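Local structure of universal stress protein (Pseudomonas aeruginosa UCBPP-PA14, 7MQ5) at residues E202-F207 against E216-E221; L228-A233 against E261-T266. The protein is of unknown function but belongs to the universal stress protein family, whose members are generally linked to bacterial survival under stress. All coordinates share one frame; numbering follows the deposited sequence.

Interaction 1: E202-F207 against E216-E221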
# COMPACT_ATOMS: atom_id res chain seq x y z
N GLU A 202 19.11 -19.66 9.84
CA GLU A 202 19.55 -20.00 8.45
C GLU A 202 18.68 -19.24 7.45
O GLU A 202 19.25 -18.59 6.54
CB GLU A 202 19.51 -21.52 8.24
CG GLU A 202 19.86 -21.96 6.83
CD GLU A 202 20.02 -23.47 6.66
OE1 GLU A 202 19.58 -23.99 5.62
OE2 GLU A 202 20.63 -24.10 7.55
N ALA A 203 17.35 -19.32 7.60
CA ALA A 203 16.41 -18.61 6.71
C ALA A 203 16.72 -17.11 6.74
O ALA A 203 16.71 -16.47 5.67
CB ALA A 203 14.99 -18.88 7.14
N CYS A 204 17.04 -16.60 7.92
CA CYS A 204 17.30 -15.16 8.08
C CYS A 204 18.61 -14.74 7.38
O CYS A 204 18.61 -13.72 6.69
CB CYS A 204 17.33 -14.81 9.56
SG CYS A 204 17.54 -13.04 9.83
N ARG A 205 19.68 -15.51 7.57
CA ARG A 205 20.97 -15.16 6.91
C ARG A 205 20.84 -15.27 5.39
O ARG A 205 21.40 -14.42 4.69
CB ARG A 205 22.12 -16.01 7.47
CG ARG A 205 22.47 -15.71 8.92
CD ARG A 205 22.86 -14.26 9.16
NE ARG A 205 23.26 -14.01 10.54
CZ ARG A 205 23.56 -12.81 11.04
NH1 ARG A 205 23.49 -11.73 10.29
NH2 ARG A 205 23.91 -12.70 12.31
N THR A 206 20.09 -16.27 4.91
CA THR A 206 19.90 -16.42 3.44
C THR A 206 19.12 -15.21 2.91
O THR A 206 19.51 -14.66 1.86
CB THR A 206 19.18 -17.73 3.12
OG1 THR A 206 20.08 -18.77 3.51
CG2 THR A 206 18.82 -17.87 1.66
N PHE A 207 18.06 -14.81 3.62
CA PHE A 207 17.25 -13.63 3.22
C PHE A 207 18.14 -12.38 3.14
O PHE A 207 18.04 -11.63 2.16
CB PHE A 207 16.12 -13.43 4.22
CG PHE A 207 15.25 -12.23 3.94
CD1 PHE A 207 14.13 -12.35 3.13
CD2 PHE A 207 15.55 -11.00 4.49
CE1 PHE A 207 13.32 -11.25 2.89
CE2 PHE A 207 14.75 -9.90 4.24
CZ PHE A 207 13.64 -10.02 3.43
N GLU A 216 21.74 -3.36 10.26
CA GLU A 216 21.08 -2.11 10.73
C GLU A 216 19.74 -1.88 10.01
O GLU A 216 18.89 -1.17 10.58
CB GLU A 216 22.04 -0.93 10.54
CG GLU A 216 23.25 -0.95 11.47
CD GLU A 216 24.32 -2.02 11.23
OE1 GLU A 216 24.55 -2.40 10.06
OE2 GLU A 216 24.94 -2.46 12.23
N GLN A 217 19.56 -2.44 8.81
CA GLN A 217 18.31 -2.35 8.02
C GLN A 217 17.31 -3.45 8.39
O GLN A 217 16.12 -3.23 8.17
CB GLN A 217 18.60 -2.54 6.53
CG GLN A 217 19.23 -1.33 5.87
CD GLN A 217 19.49 -1.66 4.42
OE1 GLN A 217 20.31 -2.53 4.11
NE2 GLN A 217 18.77 -0.98 3.54
N LEU A 218 17.79 -4.60 8.84
CA LEU A 218 16.90 -5.77 9.07
C LEU A 218 16.60 -5.90 10.57
O LEU A 218 17.53 -6.14 11.35
CB LEU A 218 17.60 -7.02 8.52
CG LEU A 218 16.79 -8.32 8.51
CD1 LEU A 218 15.46 -8.15 7.78
CD2 LEU A 218 17.59 -9.44 7.87
N HIS A 219 15.34 -5.69 10.94
CA HIS A 219 14.84 -5.80 12.33
C HIS A 219 14.24 -7.20 12.48
O HIS A 219 13.15 -7.42 11.94
CB HIS A 219 13.81 -4.70 12.62
CG HIS A 219 14.34 -3.31 12.47
ND1 HIS A 219 14.59 -2.50 13.56
CD2 HIS A 219 14.65 -2.59 11.38
CE1 HIS A 219 15.04 -1.34 13.14
NE2 HIS A 219 15.11 -1.37 11.81
N ILE A 220 14.96 -8.11 13.12
CA ILE A 220 14.48 -9.50 13.35
C ILE A 220 13.96 -9.54 14.79
O ILE A 220 14.79 -9.44 15.70
CB ILE A 220 15.60 -10.52 13.10
CG1 ILE A 220 16.19 -10.37 11.70
CG2 ILE A 220 15.12 -11.94 13.37
CD1 ILE A 220 15.19 -10.54 10.59
N GLU A 221 12.65 -9.65 14.94
CA GLU A 221 11.98 -9.55 16.26
C GLU A 221 11.10 -10.77 16.50
O GLU A 221 10.55 -11.33 15.53
CB GLU A 221 11.11 -8.29 16.28
CG GLU A 221 11.83 -7.00 15.94
CD GLU A 221 12.67 -6.40 17.05
OE1 GLU A 221 13.10 -5.24 16.88
OE2 GLU A 221 12.86 -7.07 18.08

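Interaction 2: L228-A233 against E261-T266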
# COMPACT_ATOMS: atom_id res chain seq x y z
N LEU A 228 4.42 -5.78 16.64
CA LEU A 228 5.84 -5.52 16.30
C LEU A 228 5.95 -4.61 15.08
O LEU A 228 6.84 -3.73 15.08
CB LEU A 228 6.56 -6.85 16.08
CG LEU A 228 6.75 -7.70 17.33
CD1 LEU A 228 7.43 -9.02 16.99
CD2 LEU A 228 7.54 -6.95 18.39
N ILE A 229 5.08 -4.78 14.08
CA ILE A 229 5.16 -3.95 12.85
C ILE A 229 4.92 -2.49 13.22
O ILE A 229 5.74 -1.63 12.89
CB ILE A 229 4.27 -4.50 11.72
CG1 ILE A 229 4.78 -5.85 11.22
CG2 ILE A 229 4.14 -3.48 10.60
CD1 ILE A 229 3.78 -6.64 10.41
N PRO A 230 3.82 -2.13 13.93
CA PRO A 230 3.65 -0.73 14.31
C PRO A 230 4.75 -0.20 15.25
O PRO A 230 5.11 0.96 15.17
CB PRO A 230 2.26 -0.70 14.98
CG PRO A 230 1.55 -1.90 14.39
CD PRO A 230 2.63 -2.95 14.21
N ARG A 231 5.29 -1.04 16.14
CA ARG A 231 6.37 -0.51 17.02
C ARG A 231 7.57 -0.08 16.18
O ARG A 231 8.18 0.97 16.46
CB ARG A 231 6.83 -1.55 18.04
CG ARG A 231 5.84 -1.80 19.15
CD ARG A 231 6.36 -2.93 20.01
NE ARG A 231 5.40 -3.37 20.99
CZ ARG A 231 5.60 -4.42 21.79
NH1 ARG A 231 6.71 -5.13 21.66
NH2 ARG A 231 4.70 -4.78 22.69
N THR A 232 7.93 -0.91 15.20
CA THR A 232 9.12 -0.56 14.38
C THR A 232 8.81 0.68 13.55
O THR A 232 9.68 1.55 13.43
CB THR A 232 9.54 -1.77 13.55
OG1 THR A 232 9.79 -2.85 14.45
CG2 THR A 232 10.76 -1.46 12.71
N ALA A 233 7.61 0.76 12.99
CA ALA A 233 7.25 1.96 12.20
C ALA A 233 7.36 3.20 13.07
O ALA A 233 7.88 4.23 12.61
CB ALA A 233 5.86 1.81 11.63
N GLU A 261 -5.18 -6.40 9.41
CA GLU A 261 -6.32 -5.62 9.96
C GLU A 261 -5.83 -4.71 11.09
O GLU A 261 -6.09 -3.49 11.07
CB GLU A 261 -7.41 -6.55 10.48
CG GLU A 261 -8.22 -7.23 9.39
CD GLU A 261 -9.29 -8.16 9.91
OE1 GLU A 261 -9.30 -8.45 11.12
OE2 GLU A 261 -10.13 -8.59 9.10
N VAL A 262 -5.11 -5.29 12.04
CA VAL A 262 -4.64 -4.48 13.20
C VAL A 262 -3.63 -3.42 12.74
O VAL A 262 -3.76 -2.26 13.14
CB VAL A 262 -4.04 -5.39 14.29
CG1 VAL A 262 -3.43 -4.58 15.42
CG2 VAL A 262 -5.08 -6.37 14.83
N VAL A 263 -2.65 -3.81 11.93
CA VAL A 263 -1.60 -2.84 11.49
C VAL A 263 -2.24 -1.67 10.73
O VAL A 263 -1.88 -0.51 10.97
CB VAL A 263 -0.54 -3.60 10.67
CG1 VAL A 263 0.43 -2.68 9.96
CG2 VAL A 263 0.19 -4.61 11.55
N LEU A 264 -3.16 -1.94 9.81
CA LEU A 264 -3.76 -0.85 9.00
C LEU A 264 -4.54 0.14 9.87
O LEU A 264 -4.60 1.32 9.49
CB LEU A 264 -4.67 -1.47 7.93
CG LEU A 264 -3.97 -1.77 6.61
CD1 LEU A 264 -4.69 -2.86 5.82
CD2 LEU A 264 -3.80 -0.49 5.81
N ASP A 265 -5.10 -0.32 10.98
CA ASP A 265 -5.89 0.54 11.89
C ASP A 265 -4.99 1.20 12.95
O ASP A 265 -5.53 1.96 13.76
CB ASP A 265 -6.99 -0.26 12.59
CG ASP A 265 -8.32 -0.32 11.86
OD1 ASP A 265 -8.47 0.35 10.81
OD2 ASP A 265 -9.21 -1.04 12.35
N THR A 266 -3.67 0.94 12.93
CA THR A 266 -2.74 1.43 13.98
C THR A 266 -1.65 2.32 13.38
O THR A 266 -1.24 3.29 14.02
CB THR A 266 -2.09 0.26 14.73
OG1 THR A 266 -3.12 -0.59 15.23
CG2 THR A 266 -1.19 0.69 15.87

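Interaction 1: E202-F207 against E216-E221
C204 and F207, one helical turn apart, meet L218 and I220, two residues apart on the edge strand 218-222, in the beta-alpha-beta crossover that carries the chain from strand 171-178 over helix 193-211 to the neighbouring parallel strand. Such crossovers build the alpha/beta fold of the universal stress protein family. The short helix and strand segments run nearly antiparallel (170°), their axes 11.3 Å apart, and no hydrogen bond spans the gap.

Everything that crosses is apolar. L218 spreads its two methyl branches over both helix residues: CD1 reaches CE2 of the F207 ring at 4.0 Å, coming in obliquely, while CD2 lies 4.1 Å from SG of C204. F207 extends toward the strand because its CG is anti to the backbone N (chi1 178°). V143 touches both C204 and F207, and the F207 ring also meets that of Y211, their planes inclined to each other.

The strand's backbone bonds go to its neighbour: H219 and E221 pair with strand 171-178. The side chain of H219 packs on T232 and L236 of helix 225-236 and also on I175. C204 is modelled in two conformers, and the sulfur distances hold only for the one described, in which SG sits against the end of I220, 3.5 Å from CD1 and equally close to CG1.

Interaction 2: L228-A233 against E261-T266
P230 and V263 bring the two helices closest, their CA atoms 6.3 Å apart, at the point where helix 225-236 kinks because the N of P230 makes no bond to the preceding turn. The contact between the side chains is wholly apolar. V263 presents both methyls: CG1 meets CG2 of I229 at 3.8 Å, whereas CG2 faces the I229-P230 step, 4.0 Å from CD of P230 and 4.1 Å from CB of I229. Its branches cross those of I229, and the proline ring, at about a right angle.

Helix 225-236 connects strands 218-222 and 240-244 of the alpha/beta sheet, and helix 258-264 leads into strand 270-274, so the contact joins two neighbouring connections of the universal stress protein fold. I229 also rests on A140 and I175 of the sheet beneath, which puts the V263 end of the contact in the interior.

T266, three residues after V263, completes the outer end. Its methyl CG2, anti to the backbone N (chi1 -55° for OG1), lies 3.8 Å from CB of P230 and packs on the ring. The hydroxyl is used locally: OG1 donates to the carbonyl O of V262 at 2.8 Å, with a C=O...OG1 angle of 142° and the donor 37° out of the carbonyl plane. Next to it, the backbone N of T266 bonds to O of V263 at 3.0 Å.

How the interactions relate
Both contacts are apolar and lack any hydrogen bond across them, yet they join different elements. Interaction 1 packs a helix on an outermost strand of the sheet, 218-222, and its touching residues are largely buried; interaction 2 packs helix against helix but runs out to exposed T266. From contact centre to chain centre is about 23 Å in the first, about 13 Å in the second. Sulfur and an aromatic ring take part in the first, branched aliphatic groups and a proline in the second. Strand 218-222 leads directly into helix 225-236, and the two meet there: CB of E221 lies 3.8 Å from CD1 of L228, and CG of H219 packs on CG2 of T232.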